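Local coordinates for putative uncharacterized protein PH0594 (Pyrococcus horikoshii, PDB 4HXF) that probably cleaves peptides as a serine protease of the prolyl oligopeptidase family, working as a self-compartmentalizing hexamer that selects its substrates through multimerization, at residues Ala139-Asp142 / Asn143-Phe146; Ile193-Tyr196 / Phe197-Trp200; Tyr412-Pro415 / Arg416-Gly420; Tyr493-Thr496 / Ser497-Phe500; Leu505-Asp508 / Lys509-Ile512. All coordinates share one frame; numbering follows the deposited sequence.

Contact 1 of 5, residues Ala139-Asp142 / Asn143-Phe146; sequences AWFD and NMGF
Asn143 opens the return from Phe141 in a tight beta hairpin whose strands 140-141 and 145-146 run antiparallel. Beside it, Asp142 OD1 accepts from Tyr547 N and His578 N; His578 lines the inhibitor pocket, which the hairpin thus adjoins. At Met144 the backbone N bonds to Phe141 O at 3.0 Å, and the thioether makes a Met-aromatic contact, SD lying 3.8 Å from Phe141 CD2. Gly145 N gives the same Phe141 O a second bond at 3.1 Å; two residues facing one make a classic beta bulge. Gly145 O in turn accepts from Phe141 N. At the backbone angles of Gly145 a CB would jam against the preceding carbonyl oxygen, which calls for glycine. Phe146 turns its ring beside the Trp140 indole, the planes 42° apart, while Leu555 and Ile572 of a second subunit pack on this pair. Cut back to alanine, this position would probably leave a gap beside the indole and take from Ile572 its aromatic partner. The tightest ring contact joins Phe146 CE2 to Trp140 CE3, at 3.4 Å.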
loop_
_atom_site.group_PDB
_atom_site.type_symbol
_atom_site.label_atom_id
_atom_site.label_comp_id
_atom_site.label_asym_id
_atom_site.label_seq_id
_atom_site.Cartn_x
_atom_site.Cartn_y
_atom_site.Cartn_z
ATOM N N ALA A 139 24.228 29.265 10.168
ATOM C CA ALA A 139 23.264 28.631 9.282
ATOM C C ALA A 139 22.788 27.265 9.694
ATOM O O ALA A 139 21.823 26.710 9.176
ATOM C CB ALA A 139 23.906 28.529 7.889
ATOM N N TRP A 140 23.477 26.695 10.675
ATOM C CA TRP A 140 23.177 25.341 11.189
ATOM C C TRP A 140 23.624 25.156 12.602
ATOM O O TRP A 140 24.360 25.991 13.166
ATOM C CB TRP A 140 23.802 24.317 10.206
ATOM C CG TRP A 140 25.336 24.337 10.067
ATOM C CD1 TRP A 140 26.243 25.036 10.769
ATOM C CD2 TRP A 140 26.035 23.577 9.053
ATOM N NE1 TRP A 140 27.551 24.799 10.259
ATOM C CE2 TRP A 140 27.464 23.866 9.209
ATOM C CE3 TRP A 140 25.622 22.683 8.055
ATOM C CZ2 TRP A 140 28.421 23.254 8.380
ATOM C CZ3 TRP A 140 26.567 22.120 7.229
ATOM C CH2 TRP A 140 27.932 22.380 7.418
ATOM N N PHE A 141 23.102 24.143 13.263
ATOM C CA PHE A 141 23.496 23.840 14.614
ATOM C C PHE A 141 23.482 22.353 14.826
ATOM O O PHE A 141 22.571 21.674 14.442
ATOM C CB PHE A 141 22.651 24.569 15.660
ATOM C CG PHE A 141 23.366 24.803 16.975
ATOM C CD1 PHE A 141 24.061 25.945 17.163
ATOM C CD2 PHE A 141 23.353 23.875 18.032
ATOM C CE1 PHE A 141 24.812 26.193 18.271
ATOM C CE2 PHE A 141 24.057 24.120 19.190
ATOM C CZ PHE A 141 24.739 25.274 19.338
ATOM N N ASP A 142 24.510 21.871 15.497
ATOM C CA ASP A 142 24.608 20.430 15.774
ATOM C C ASP A 142 23.376 19.899 16.464
ATOM O O ASP A 142 22.923 20.477 17.446
ATOM C CB ASP A 142 25.867 20.157 16.652
ATOM C CG ASP A 142 26.156 18.661 16.761
ATOM O OD1 ASP A 142 26.496 18.115 15.715
ATOM O OD2 ASP A 142 25.812 18.118 17.841
ATOM N N ASN A 143 22.885 18.777 15.967
ATOM C CA ASN A 143 21.734 18.079 16.564
ATOM C C ASN A 143 20.413 18.850 16.387
ATOM O O ASN A 143 19.384 18.462 16.949
ATOM C CB ASN A 143 21.894 17.770 18.035
ATOM C CG ASN A 143 21.119 16.467 18.433
ATOM O OD1 ASN A 143 20.935 15.559 17.622
ATOM N ND2 ASN A 143 20.643 16.450 19.635
ATOM N N MET A 144 20.423 19.863 15.538
ATOM C CA MET A 144 19.253 20.667 15.204
ATOM C C MET A 144 19.044 20.759 13.726
ATOM O O MET A 144 17.897 20.912 13.333
ATOM C CB MET A 144 19.368 22.072 15.757
ATOM C CG MET A 144 19.398 22.103 17.226
ATOM S SD MET A 144 19.535 23.678 17.971
ATOM C CE MET A 144 19.422 23.076 19.684
ATOM N N GLY A 145 20.100 20.784 12.890
ATOM C CA GLY A 145 20.046 20.839 11.462
ATOM C C GLY A 145 20.349 22.250 10.901
ATOM O O GLY A 145 20.881 23.156 11.626
ATOM N N PHE A 146 19.956 22.493 9.680
ATOM C CA PHE A 146 20.007 23.861 9.111
ATOM C C PHE A 146 18.911 24.680 9.773
ATOM O O PHE A 146 17.740 24.241 9.858
ATOM C CB PHE A 146 19.859 23.908 7.599
ATOM C CG PHE A 146 21.032 23.380 6.869
ATOM C CD1 PHE A 146 21.147 22.018 6.569
ATOM C CD2 PHE A 146 22.089 24.220 6.547
ATOM C CE1 PHE A 146 22.229 21.513 5.853
ATOM C CE2 PHE A 146 23.199 23.715 5.877
ATOM C CZ PHE A 146 23.251 22.362 5.470
#

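Contact 2 of 5, residues Ile193-Tyr196 / Phe197-Trp200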
loop_
_atom_site.group_PDB
_atom_site.type_symbol
_atom_site.label_atom_id
_atom_site.label_comp_id
_atom_site.label_asym_id
_atom_site.label_seq_id
_atom_site.Cartn_x
_atom_site.Cartn_y
_atom_site.Cartn_z
ATOM N N ILE A 193 26.300 40.082 15.588
ATOM C CA ILE A 193 25.643 38.828 15.529
ATOM C C ILE A 193 25.029 38.532 16.877
ATOM O O ILE A 193 25.347 39.182 17.897
ATOM C CB ILE A 193 26.582 37.709 15.097
ATOM C CG1 ILE A 193 27.731 37.425 16.046
ATOM C CG2 ILE A 193 27.186 38.121 13.690
ATOM C CD1 ILE A 193 28.512 36.080 15.794
ATOM N N PRO A 194 24.167 37.516 16.970
ATOM C CA PRO A 194 23.711 37.092 18.312
ATOM C C PRO A 194 24.843 36.563 19.165
ATOM O O PRO A 194 25.707 35.840 18.687
ATOM C CB PRO A 194 22.641 35.998 18.025
ATOM C CG PRO A 194 22.290 36.198 16.597
ATOM C CD PRO A 194 23.547 36.712 15.915
ATOM N N ARG A 195 24.830 36.939 20.435
ATOM C CA ARG A 195 25.898 36.562 21.385
ATOM C C ARG A 195 25.618 35.246 22.112
ATOM O O ARG A 195 25.475 35.135 23.369
ATOM C CB ARG A 195 26.143 37.722 22.327
ATOM C CG ARG A 195 26.315 39.049 21.706
ATOM C CD ARG A 195 27.566 39.146 20.819
ATOM N NE ARG A 195 28.844 38.796 21.431
ATOM C CZ ARG A 195 29.583 39.678 22.115
ATOM N NH1 ARG A 195 29.139 40.898 22.345
ATOM N NH2 ARG A 195 30.752 39.286 22.594
ATOM N N TYR A 196 25.485 34.189 21.314
ATOM C CA TYR A 196 25.111 32.894 21.804
ATOM C C TYR A 196 26.032 32.399 22.864
ATOM O O TYR A 196 27.204 32.596 22.721
ATOM C CB TYR A 196 25.187 31.903 20.677
ATOM C CG TYR A 196 24.243 32.138 19.525
ATOM C CD1 TYR A 196 24.725 32.481 18.271
ATOM C CD2 TYR A 196 22.899 32.084 19.725
ATOM C CE1 TYR A 196 23.830 32.638 17.220
ATOM C CE2 TYR A 196 21.981 32.283 18.672
ATOM C CZ TYR A 196 22.485 32.514 17.391
ATOM O OH TYR A 196 21.539 32.719 16.385
ATOM N N PHE A 197 25.472 31.904 23.972
ATOM C CA PHE A 197 26.226 31.300 25.134
ATOM C C PHE A 197 26.985 32.375 25.901
ATOM O O PHE A 197 27.724 32.060 26.809
ATOM C CB PHE A 197 27.091 30.066 24.803
ATOM C CG PHE A 197 26.320 28.888 24.315
ATOM C CD1 PHE A 197 26.039 28.749 22.963
ATOM C CD2 PHE A 197 25.911 27.897 25.196
ATOM C CE1 PHE A 197 25.329 27.662 22.470
ATOM C CE2 PHE A 197 25.177 26.800 24.720
ATOM C CZ PHE A 197 24.899 26.680 23.372
ATOM N N LYS A 198 26.809 33.638 25.596
ATOM C CA LYS A 198 27.521 34.743 26.206
ATOM C C LYS A 198 26.665 35.843 26.798
ATOM O O LYS A 198 26.811 36.122 28.048
ATOM C CB LYS A 198 28.612 35.365 25.332
ATOM C CG LYS A 198 29.262 36.623 25.990
ATOM C CD LYS A 198 30.453 36.353 26.857
ATOM C CE LYS A 198 31.677 35.983 26.019
ATOM N NZ LYS A 198 32.641 36.894 25.368
ATOM N N TYR A 199 25.750 36.431 26.002
ATOM C CA TYR A 199 24.845 37.410 26.536
ATOM C C TYR A 199 23.404 37.176 26.159
ATOM O O TYR A 199 23.126 36.814 25.051
ATOM C CB TYR A 199 25.223 38.788 26.065
ATOM C CG TYR A 199 26.629 39.231 26.504
ATOM C CD1 TYR A 199 27.571 39.552 25.582
ATOM C CD2 TYR A 199 26.967 39.407 27.859
ATOM C CE1 TYR A 199 28.889 39.923 25.940
ATOM C CE2 TYR A 199 28.276 39.856 28.213
ATOM C CZ TYR A 199 29.215 40.139 27.233
ATOM O OH TYR A 199 30.567 40.546 27.497
ATOM N N TRP A 200 22.517 37.448 27.073
ATOM C CA TRP A 200 21.065 37.363 26.902
ATOM C C TRP A 200 20.384 38.610 27.366
ATOM O O TRP A 200 20.910 39.385 28.163
ATOM C CB TRP A 200 20.514 36.245 27.850
ATOM C CG TRP A 200 20.875 34.849 27.411
ATOM C CD1 TRP A 200 20.107 33.985 26.563
ATOM C CD2 TRP A 200 22.061 34.094 27.782
ATOM N NE1 TRP A 200 20.733 32.795 26.411
ATOM C CE2 TRP A 200 21.952 32.800 27.114
ATOM C CE3 TRP A 200 23.218 34.394 28.484
ATOM C CZ2 TRP A 200 22.920 31.834 27.235
ATOM C CZ3 TRP A 200 24.147 33.397 28.646
ATOM C CH2 TRP A 200 24.054 32.176 27.955
HETATM O O HOH W 1 31.182 36.077 22.385
#
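Arg195 and Tyr199 lie alongside each other and point the same way, but their flat groups stand 79° apart. The phenol ring brings its edge to the guanidinium: Tyr199 CE1 sits over one face of that group, 3.7 Å from Arg195 NH1. Bends at chi2 and chi3 (-64° and -55°) fold the arginine back to the ring. Lys198 runs beside Arg195 too, and its CG lies over one face of the Tyr199 ring, toward the rim. Arg195 O takes two backbone bonds, from Tyr199 N at 2.9 Å in the carbonyl plane and from Lys198 N at 3.0 Å above it. These bonds close a turn within the loop joining propeller strands 182-188 and 200-206; Arg195 is also the centre of an inverse gamma turn. The two cations come within 4.1 Å, Arg195 NH2 to Lys198 NZ, and share a water, weakly on the lysine side. That water, the salt bridge from Arg195 to Asp191 and the bond from Lys198 NZ to Lys238 O probably ease their repulsion.

Contact 3 of 5, residues Tyr412-Pro415 / Arg416-Gly420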
loop_
_atom_site.group_PDB
_atom_site.type_symbol
_atom_site.label_atom_id
_atom_site.label_comp_id
_atom_site.label_asym_id
_atom_site.label_seq_id
_atom_site.Cartn_x
_atom_site.Cartn_y
_atom_site.Cartn_z
ATOM N N TYR A 412 43.964 7.762 30.948
ATOM C CA TYR A 412 43.279 9.022 30.628
ATOM C C TYR A 412 43.458 10.069 31.784
ATOM O O TYR A 412 43.575 9.686 32.966
ATOM C CB TYR A 412 41.804 8.767 30.370
ATOM C CG TYR A 412 40.946 8.107 31.455
ATOM C CD1 TYR A 412 40.790 6.735 31.543
ATOM C CD2 TYR A 412 40.318 8.864 32.397
ATOM C CE1 TYR A 412 40.027 6.209 32.544
ATOM C CE2 TYR A 412 39.475 8.286 33.385
ATOM C CZ TYR A 412 39.349 6.935 33.386
ATOM O OH TYR A 412 38.523 6.442 34.395
ATOM N N VAL A 413 43.588 11.346 31.395
ATOM C CA VAL A 413 43.831 12.382 32.410
ATOM C C VAL A 413 42.902 13.547 32.179
ATOM O O VAL A 413 42.265 13.679 31.132
ATOM C CB VAL A 413 45.333 12.877 32.392
ATOM C CG1 VAL A 413 46.275 11.599 32.401
ATOM C CG2 VAL A 413 45.646 13.840 31.140
ATOM N N ASN A 414 42.915 14.477 33.168
ATOM C CA ASN A 414 42.243 15.777 32.972
ATOM C C ASN A 414 43.322 16.866 32.812
ATOM O O ASN A 414 43.856 17.401 33.813
ATOM C CB ASN A 414 41.327 16.075 34.154
ATOM C CG ASN A 414 39.985 15.372 34.062
ATOM O OD1 ASN A 414 39.473 15.174 32.947
ATOM N ND2 ASN A 414 39.346 15.033 35.233
ATOM N N PRO A 415 43.683 17.192 31.571
ATOM C CA PRO A 415 44.757 18.208 31.411
ATOM C C PRO A 415 44.192 19.572 31.751
ATOM O O PRO A 415 42.937 19.752 31.853
ATOM C CB PRO A 415 45.069 18.153 29.916
ATOM C CG PRO A 415 43.874 17.562 29.317
ATOM C CD PRO A 415 43.189 16.622 30.292
ATOM N N ARG A 416 45.041 20.572 31.907
ATOM C CA ARG A 416 44.527 21.928 31.994
ATOM C C ARG A 416 43.667 22.267 30.784
ATOM O O ARG A 416 43.798 21.754 29.673
ATOM C CB ARG A 416 45.711 22.927 32.137
ATOM C CG ARG A 416 46.506 23.202 30.805
ATOM C CD ARG A 416 47.850 23.850 31.139
ATOM N NE ARG A 416 48.697 22.876 31.817
ATOM C CZ ARG A 416 49.671 23.142 32.640
ATOM N NH1 ARG A 416 50.054 24.405 32.886
ATOM N NH2 ARG A 416 50.329 22.177 33.209
ATOM N N GLY A 417 42.618 23.005 31.136
ATOM C CA GLY A 417 41.493 23.235 30.262
ATOM C C GLY A 417 40.260 22.433 30.672
ATOM O O GLY A 417 39.144 22.816 30.278
ATOM N N SER A 418 40.409 21.309 31.386
ATOM C CA SER A 418 39.296 20.460 31.759
ATOM C C SER A 418 38.377 21.169 32.737
ATOM O O SER A 418 38.818 22.062 33.557
ATOM C CB SER A 418 39.769 19.217 32.414
ATOM O OG SER A 418 40.626 18.396 31.593
ATOM N N ASN A 419 37.141 20.744 32.733
ATOM C CA ASN A 419 36.233 21.031 33.862
ATOM C C ASN A 419 36.569 20.256 35.090
ATOM O O ASN A 419 37.304 19.284 35.053
ATOM C CB ASN A 419 34.764 20.728 33.451
ATOM C CG ASN A 419 33.781 21.731 34.042
ATOM O OD1 ASN A 419 34.088 22.428 35.018
ATOM N ND2 ASN A 419 32.623 21.866 33.388
ATOM N N GLY A 420 36.081 20.732 36.241
ATOM C CA GLY A 420 36.197 20.047 37.484
ATOM C C GLY A 420 37.178 20.569 38.500
ATOM O O GLY A 420 37.321 20.045 39.619
#
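Ser418 holds its OG beside its own backbone N, chi1 -60°, which swings the hydroxyl back to Pro415 O at 2.7 Å, in the carbonyl plane and on a lone pair. The backbone N of Ser418 reaches the same oxygen at 3.0 Å, tilted 18° from that plane, so one residue grips the carbonyl twice. OG also rests 3.4 Å from Pro415 CD and 3.5 Å from Asn414 CB, and bonds to His385 NE2 as well. The four residues Pro415 to Ser418 form a type II beta turn, leading out of strand 409-413 of the alpha/beta hydrolase sheet; Gly417 takes the positive phi that the third position demands. Arg416 points away from the turn, its guanidinium forming salt bridges with Asp440 and Asp360. Without the Ser418 hydroxyl, as with an alanine here, Pro415 O is likely to keep the backbone bond alone from this residue, and His385 NE2 to lose its hydroxyl partner. Asn414, its amide nitrogen bonded to Tyr392 O and Tyr421 OH, keeps OD1 3.7 Å from Ser418 OG.

Contact 4 of 5, residues Tyr493-Thr496 / Ser497-Phe500; sequences YWLT and SYAF. With Y3A (N-[(benzyloxy)carbonyl]glycyl-N-[(2S,3R)-4-chloro-3-hydroxy-1-phenylbutan-2-yl]glycinamide), chain B.
The inhibitor pocket takes one wall from helix 494-500, where Trp494 and Ser497, a turn apart, both meet the phenyl group of the bound Y3A. Trp494 offers the edge of its indole, CZ3 lying 3.9 Å from Y3A CE2. Ser497 comes in with its hydroxyl, OG being 3.7 Å from Y3A CE1; with OG opposite the backbone N (chi1 173°), it also stands 4.1 Å from Trp494 CE3. Backbone bonds make the helix: Tyr498 N to Trp494 O is nearly straight, 2.9 Å long at 175°, Ala499 N reaches Leu495 O, and Phe500 N reaches Thr496 O at 2.9 Å. The first turn is looser, with a weak bond from Ser497 N to Tyr493 O, the N-cap residue. On another side of the helix Leu495 CD1 packs 4.2 Å from Tyr498 CD2. That side faces a second subunit, whose Asp563 receives Tyr498 OH and whose own Tyr493 meets Tyr493 of this chain, hydroxyl to hydroxyl. Ser497 OG is bonded to Asp508 OD1, which fixes the hydroxyl's place. The ligand ring thus meets an indole edge and a hydroxyl already engaged by Asp508, consistent with a pocket for an aromatic side chain such as the inhibitor's phenylalanine-like group.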
loop_
_atom_site.group_PDB
_atom_site.type_symbol
_atom_site.label_atom_id
_atom_site.label_comp_id
_atom_site.label_asym_id
_atom_site.label_seq_id
_atom_site.Cartn_x
_atom_site.Cartn_y
_atom_site.Cartn_z
ATOM N N TYR A 493 41.960 21.767 11.355
ATOM C CA TYR A 493 42.254 23.122 11.009
ATOM C C TYR A 493 41.372 24.120 11.660
ATOM O O TYR A 493 40.151 24.194 11.361
ATOM C CB TYR A 493 42.223 23.292 9.458
ATOM C CG TYR A 493 42.664 24.607 8.865
ATOM C CD1 TYR A 493 43.470 25.526 9.616
ATOM C CD2 TYR A 493 42.431 24.953 7.566
ATOM C CE1 TYR A 493 43.910 26.711 9.093
ATOM C CE2 TYR A 493 42.868 26.125 7.035
ATOM C CZ TYR A 493 43.602 27.047 7.790
ATOM O OH TYR A 493 44.082 28.168 7.245
ATOM N N TRP A 494 41.933 24.919 12.595
ATOM C CA TRP A 494 41.091 25.858 13.301
ATOM C C TRP A 494 40.409 26.905 12.440
ATOM O O TRP A 494 39.300 27.391 12.815
ATOM C CB TRP A 494 41.852 26.533 14.457
ATOM C CG TRP A 494 42.238 25.536 15.504
ATOM C CD1 TRP A 494 43.505 25.092 15.824
ATOM C CD2 TRP A 494 41.330 24.906 16.434
ATOM N NE1 TRP A 494 43.418 24.199 16.891
ATOM C CE2 TRP A 494 42.125 24.018 17.233
ATOM C CE3 TRP A 494 39.974 24.938 16.610
ATOM C CZ2 TRP A 494 41.593 23.260 18.273
ATOM C CZ3 TRP A 494 39.440 24.181 17.651
ATOM C CH2 TRP A 494 40.241 23.336 18.432
ATOM N N LEU A 495 40.981 27.339 11.335
ATOM C CA LEU A 495 40.368 28.434 10.632
ATOM C C LEU A 495 39.029 28.012 10.051
ATOM O O LEU A 495 38.042 28.763 10.106
ATOM C CB LEU A 495 41.224 28.989 9.480
ATOM C CG LEU A 495 40.731 30.291 8.882
ATOM C CD1 LEU A 495 40.671 31.459 9.852
ATOM C CD2 LEU A 495 41.555 30.781 7.719
ATOM N N THR A 496 38.921 26.768 9.525
ATOM C CA THR A 496 37.623 26.295 9.058
ATOM C C THR A 496 36.641 26.007 10.176
ATOM O O THR A 496 35.423 26.018 9.995
ATOM C CB THR A 496 37.742 25.123 8.065
ATOM O OG1 THR A 496 38.280 24.008 8.761
ATOM C CG2 THR A 496 38.629 25.565 6.886
ATOM N N SER A 497 37.145 25.628 11.379
ATOM C CA SER A 497 36.264 25.548 12.508
ATOM C C SER A 497 35.614 26.911 12.774
ATOM O O SER A 497 34.402 27.044 12.935
ATOM C CB SER A 497 37.064 25.052 13.731
ATOM O OG SER A 497 36.242 25.108 14.944
ATOM N N TYR A 498 36.427 27.958 12.868
ATOM C CA TYR A 498 35.893 29.332 13.015
ATOM C C TYR A 498 34.749 29.667 12.078
ATOM O O TYR A 498 33.707 30.141 12.420
ATOM C CB TYR A 498 37.033 30.364 12.934
ATOM C CG TYR A 498 36.573 31.781 12.637
ATOM C CD1 TYR A 498 35.775 32.516 13.536
ATOM C CD2 TYR A 498 36.862 32.358 11.454
ATOM C CE1 TYR A 498 35.355 33.742 13.228
ATOM C CE2 TYR A 498 36.440 33.627 11.151
ATOM C CZ TYR A 498 35.667 34.306 11.988
ATOM O OH TYR A 498 35.235 35.565 11.638
ATOM N N ALA A 499 35.049 29.453 10.746
ATOM C CA ALA A 499 34.181 29.945 9.719
ATOM C C ALA A 499 33.038 29.006 9.266
ATOM O O ALA A 499 32.074 29.521 8.743
ATOM C CB ALA A 499 35.016 30.380 8.468
ATOM N N PHE A 500 33.189 27.716 9.484
ATOM C CA PHE A 500 32.203 26.715 9.067
ATOM C C PHE A 500 31.354 26.115 10.135
ATOM O O PHE A 500 30.211 25.725 9.852
ATOM C CB PHE A 500 32.994 25.653 8.291
ATOM C CG PHE A 500 32.178 24.759 7.336
ATOM C CD1 PHE A 500 31.142 25.234 6.568
ATOM C CD2 PHE A 500 32.643 23.453 7.084
ATOM C CE1 PHE A 500 30.514 24.388 5.660
ATOM C CE2 PHE A 500 32.023 22.627 6.153
ATOM C CZ PHE A 500 30.901 23.070 5.485
HETATM N N3 Y3A B . 31.029 22.316 23.883
HETATM C CA3 Y3A B . 32.345 22.527 23.251
HETATM C C3 Y3A B . 32.341 21.627 22.011
HETATM O O3 Y3A B . 31.379 21.170 21.428
HETATM C C4 Y3A B . 33.803 18.704 21.068
HETATM O O4 Y3A B . 34.769 18.597 22.048
HETATM C CA4 Y3A B . 33.837 20.124 20.530
HETATM N N4 Y3A B . 33.735 21.009 21.721
HETATM C CB4 Y3A B . 35.201 20.596 19.947
HETATM C CG4 Y3A B . 35.189 22.004 19.450
HETATM C CD1 Y3A B . 34.409 22.472 18.381
HETATM C CD2 Y3A B . 36.056 22.923 20.024
HETATM C CE1 Y3A B . 34.444 23.779 17.932
HETATM C CE2 Y3A B . 36.099 24.240 19.592
HETATM C CZ4 Y3A B . 35.289 24.665 18.585
HETATM C C15 Y3A B . 32.371 18.070 21.232
#

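Contact 5 of 5, residues Leu505-Asp508 / Lys509-Ile512. With Y3A (N-[(benzyloxy)carbonyl]glycyl-N-[(2S,3R)-4-chloro-3-hydroxy-1-phenylbutan-2-yl]glycinamide), chain B.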
loop_
_atom_site.group_PDB
_atom_site.type_symbol
_atom_site.label_atom_id
_atom_site.label_comp_id
_atom_site.label_asym_id
_atom_site.label_seq_id
_atom_site.Cartn_x
_atom_site.Cartn_y
_atom_site.Cartn_z
ATOM N N LEU A 505 32.113 31.080 15.164
ATOM C CA LEU A 505 32.312 32.521 14.996
ATOM C C LEU A 505 32.682 33.162 16.358
ATOM O O LEU A 505 33.462 34.142 16.353
ATOM C CB LEU A 505 31.108 33.230 14.378
ATOM C CG LEU A 505 30.821 33.047 12.905
ATOM C CD1 LEU A 505 29.534 33.826 12.557
ATOM C CD2 LEU A 505 32.088 33.427 12.104
ATOM N N TRP A 506 32.126 32.612 17.442
ATOM C CA TRP A 506 32.456 33.143 18.767
ATOM C C TRP A 506 33.336 32.224 19.535
ATOM O O TRP A 506 34.269 32.721 20.170
ATOM C CB TRP A 506 31.135 33.475 19.478
ATOM C CG TRP A 506 30.163 32.360 19.488
ATOM C CD1 TRP A 506 29.179 32.089 18.571
ATOM C CD2 TRP A 506 30.050 31.378 20.491
ATOM N NE1 TRP A 506 28.490 30.958 18.947
ATOM C CE2 TRP A 506 28.933 30.504 20.069
ATOM C CE3 TRP A 506 30.737 31.105 21.703
ATOM C CZ2 TRP A 506 28.571 29.449 20.786
ATOM C CZ3 TRP A 506 30.341 30.004 22.416
ATOM C CH2 TRP A 506 29.294 29.188 21.953
ATOM N N PHE A 507 33.166 30.911 19.475
ATOM C CA PHE A 507 33.943 30.057 20.319
ATOM C C PHE A 507 35.412 29.935 19.884
ATOM O O PHE A 507 36.274 29.954 20.756
ATOM C CB PHE A 507 33.344 28.692 20.470
ATOM C CG PHE A 507 33.867 27.899 21.674
ATOM C CD1 PHE A 507 33.880 28.488 22.974
ATOM C CD2 PHE A 507 34.378 26.662 21.512
ATOM C CE1 PHE A 507 34.394 27.762 24.048
ATOM C CE2 PHE A 507 34.857 25.905 22.587
ATOM C CZ PHE A 507 34.870 26.470 23.855
ATOM N N ASP A 508 35.698 29.851 18.598
ATOM C CA ASP A 508 37.080 29.788 18.173
ATOM C C ASP A 508 37.822 31.079 18.536
ATOM O O ASP A 508 39.018 31.050 18.829
ATOM C CB ASP A 508 37.235 29.530 16.640
ATOM C CG ASP A 508 37.065 28.094 16.237
ATOM O OD1 ASP A 508 36.042 27.530 16.441
ATOM O OD2 ASP A 508 38.020 27.655 15.628
ATOM N N LYS A 509 37.137 32.208 18.471
ATOM C CA LYS A 509 37.767 33.526 18.881
ATOM C C LYS A 509 38.332 33.423 20.307
ATOM O O LYS A 509 39.401 34.019 20.603
ATOM C CB LYS A 509 36.864 34.736 18.706
ATOM C CG LYS A 509 36.684 35.105 17.216
ATOM C CD LYS A 509 35.942 36.408 17.053
ATOM C CE LYS A 509 35.651 36.736 15.581
ATOM N NZ LYS A 509 34.720 37.885 15.423
ATOM N N GLU A 510 37.584 32.737 21.138
ATOM C CA GLU A 510 37.946 32.565 22.537
ATOM C C GLU A 510 39.028 31.492 22.730
ATOM O O GLU A 510 40.043 31.715 23.381
ATOM C CB GLU A 510 36.691 32.166 23.303
ATOM C CG GLU A 510 36.942 31.811 24.764
ATOM C CD GLU A 510 35.680 31.749 25.595
ATOM O OE1 GLU A 510 35.755 30.873 26.516
ATOM O OE2 GLU A 510 34.847 32.710 25.456
ATOM N N VAL A 511 38.803 30.305 22.099
ATOM C CA VAL A 511 39.692 29.174 22.389
ATOM C C VAL A 511 41.031 29.205 21.598
ATOM O O VAL A 511 42.089 28.770 22.085
ATOM C CB VAL A 511 38.966 27.798 22.260
ATOM C CG1 VAL A 511 39.954 26.658 22.556
ATOM C CG2 VAL A 511 37.799 27.813 23.218
ATOM N N ILE A 512 40.989 29.727 20.369
ATOM C CA ILE A 512 42.129 29.849 19.484
ATOM C C ILE A 512 42.681 31.301 19.454
ATOM O O ILE A 512 43.916 31.507 19.610
ATOM C CB ILE A 512 41.843 29.344 18.045
ATOM C CG1 ILE A 512 41.072 28.014 18.175
ATOM C CG2 ILE A 512 43.125 29.219 17.219
ATOM C CD1 ILE A 512 41.787 26.938 18.948
HETATM N N3 Y3A B . 31.029 22.316 23.883
HETATM C CA3 Y3A B . 32.345 22.527 23.251
HETATM C C3 Y3A B . 32.341 21.627 22.011
HETATM O O3 Y3A B . 31.379 21.170 21.428
HETATM C C4 Y3A B . 33.803 18.704 21.068
HETATM O O4 Y3A B . 34.769 18.597 22.048
HETATM C CA4 Y3A B . 33.837 20.124 20.530
HETATM N N4 Y3A B . 33.735 21.009 21.721
HETATM C CB4 Y3A B . 35.201 20.596 19.947
HETATM C CG4 Y3A B . 35.189 22.004 19.450
HETATM C CD1 Y3A B . 34.409 22.472 18.381
HETATM C CD2 Y3A B . 36.056 22.923 20.024
HETATM C CE1 Y3A B . 34.444 23.779 17.932
HETATM C CE2 Y3A B . 36.099 24.240 19.592
HETATM C CZ4 Y3A B . 35.289 24.665 18.585
HETATM C C15 Y3A B . 32.371 18.070 21.232
HETATM O O HOH W 2 32.195 36.670 16.392
#
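Asp508 O accepts from Ile512 N at 2.8 Å, and Phe507 O from Val511 N at 2.9 Å, the regular i to i+4 bonds that close the last turn of helix 504-511. Glu510 N is held less firmly, by weak bonds to Trp506 O and Phe507 O. Lys509, extended beyond CG, runs back along the helix over Leu505 O; a water 3.0 Å from Lys509 NZ donates to that oxygen, and NZ also forms a salt bridge with Asp563 of the second subunit. Glu510 directs its carboxylate to Ser241 OG and Val240 N of the propeller. The bound inhibitor's phenyl group meets the edge of the Phe507 ring, Y3A CE2 being 3.5 Å from Phe507 CD2, while Asp508 OD1, bonded to Ser497 OG, lies 3.7 Å from Y3A CZ4. With chi1 at -162°, Phe507 carries its ring over toward Val511. One face of that ring receives Val511 CG2 in a CH-pi contact, the methyl carbon 3.5 Å from the centroid and 3.3 Å from Phe507 CZ.

How the contacts relate
Contacts 3 and 4 are wholly buried and contact 5 mostly so, contact 1 is partly buried, and contact 2 lies at the surface. Contacts 4 and 5 sit on consecutive helices, share the inhibitor's phenyl group and join through Ser497 and Asp508; both meet a second subunit, as contact 1 does and, through Ile193 alone, contact 2. Contact 1 reaches contact 4 through Trp140 NE1 to Phe500 O, and touches contact 2 where Phe141 meets Phe197, which packs on Trp506 of contact 5. Contact 3 touches none of the others. Helical backbone bonds and aromatic packing mark contacts 4 and 5; in the turns of contacts 1, 2 and 3 a single carbonyl oxygen accepts two hydrogen bonds.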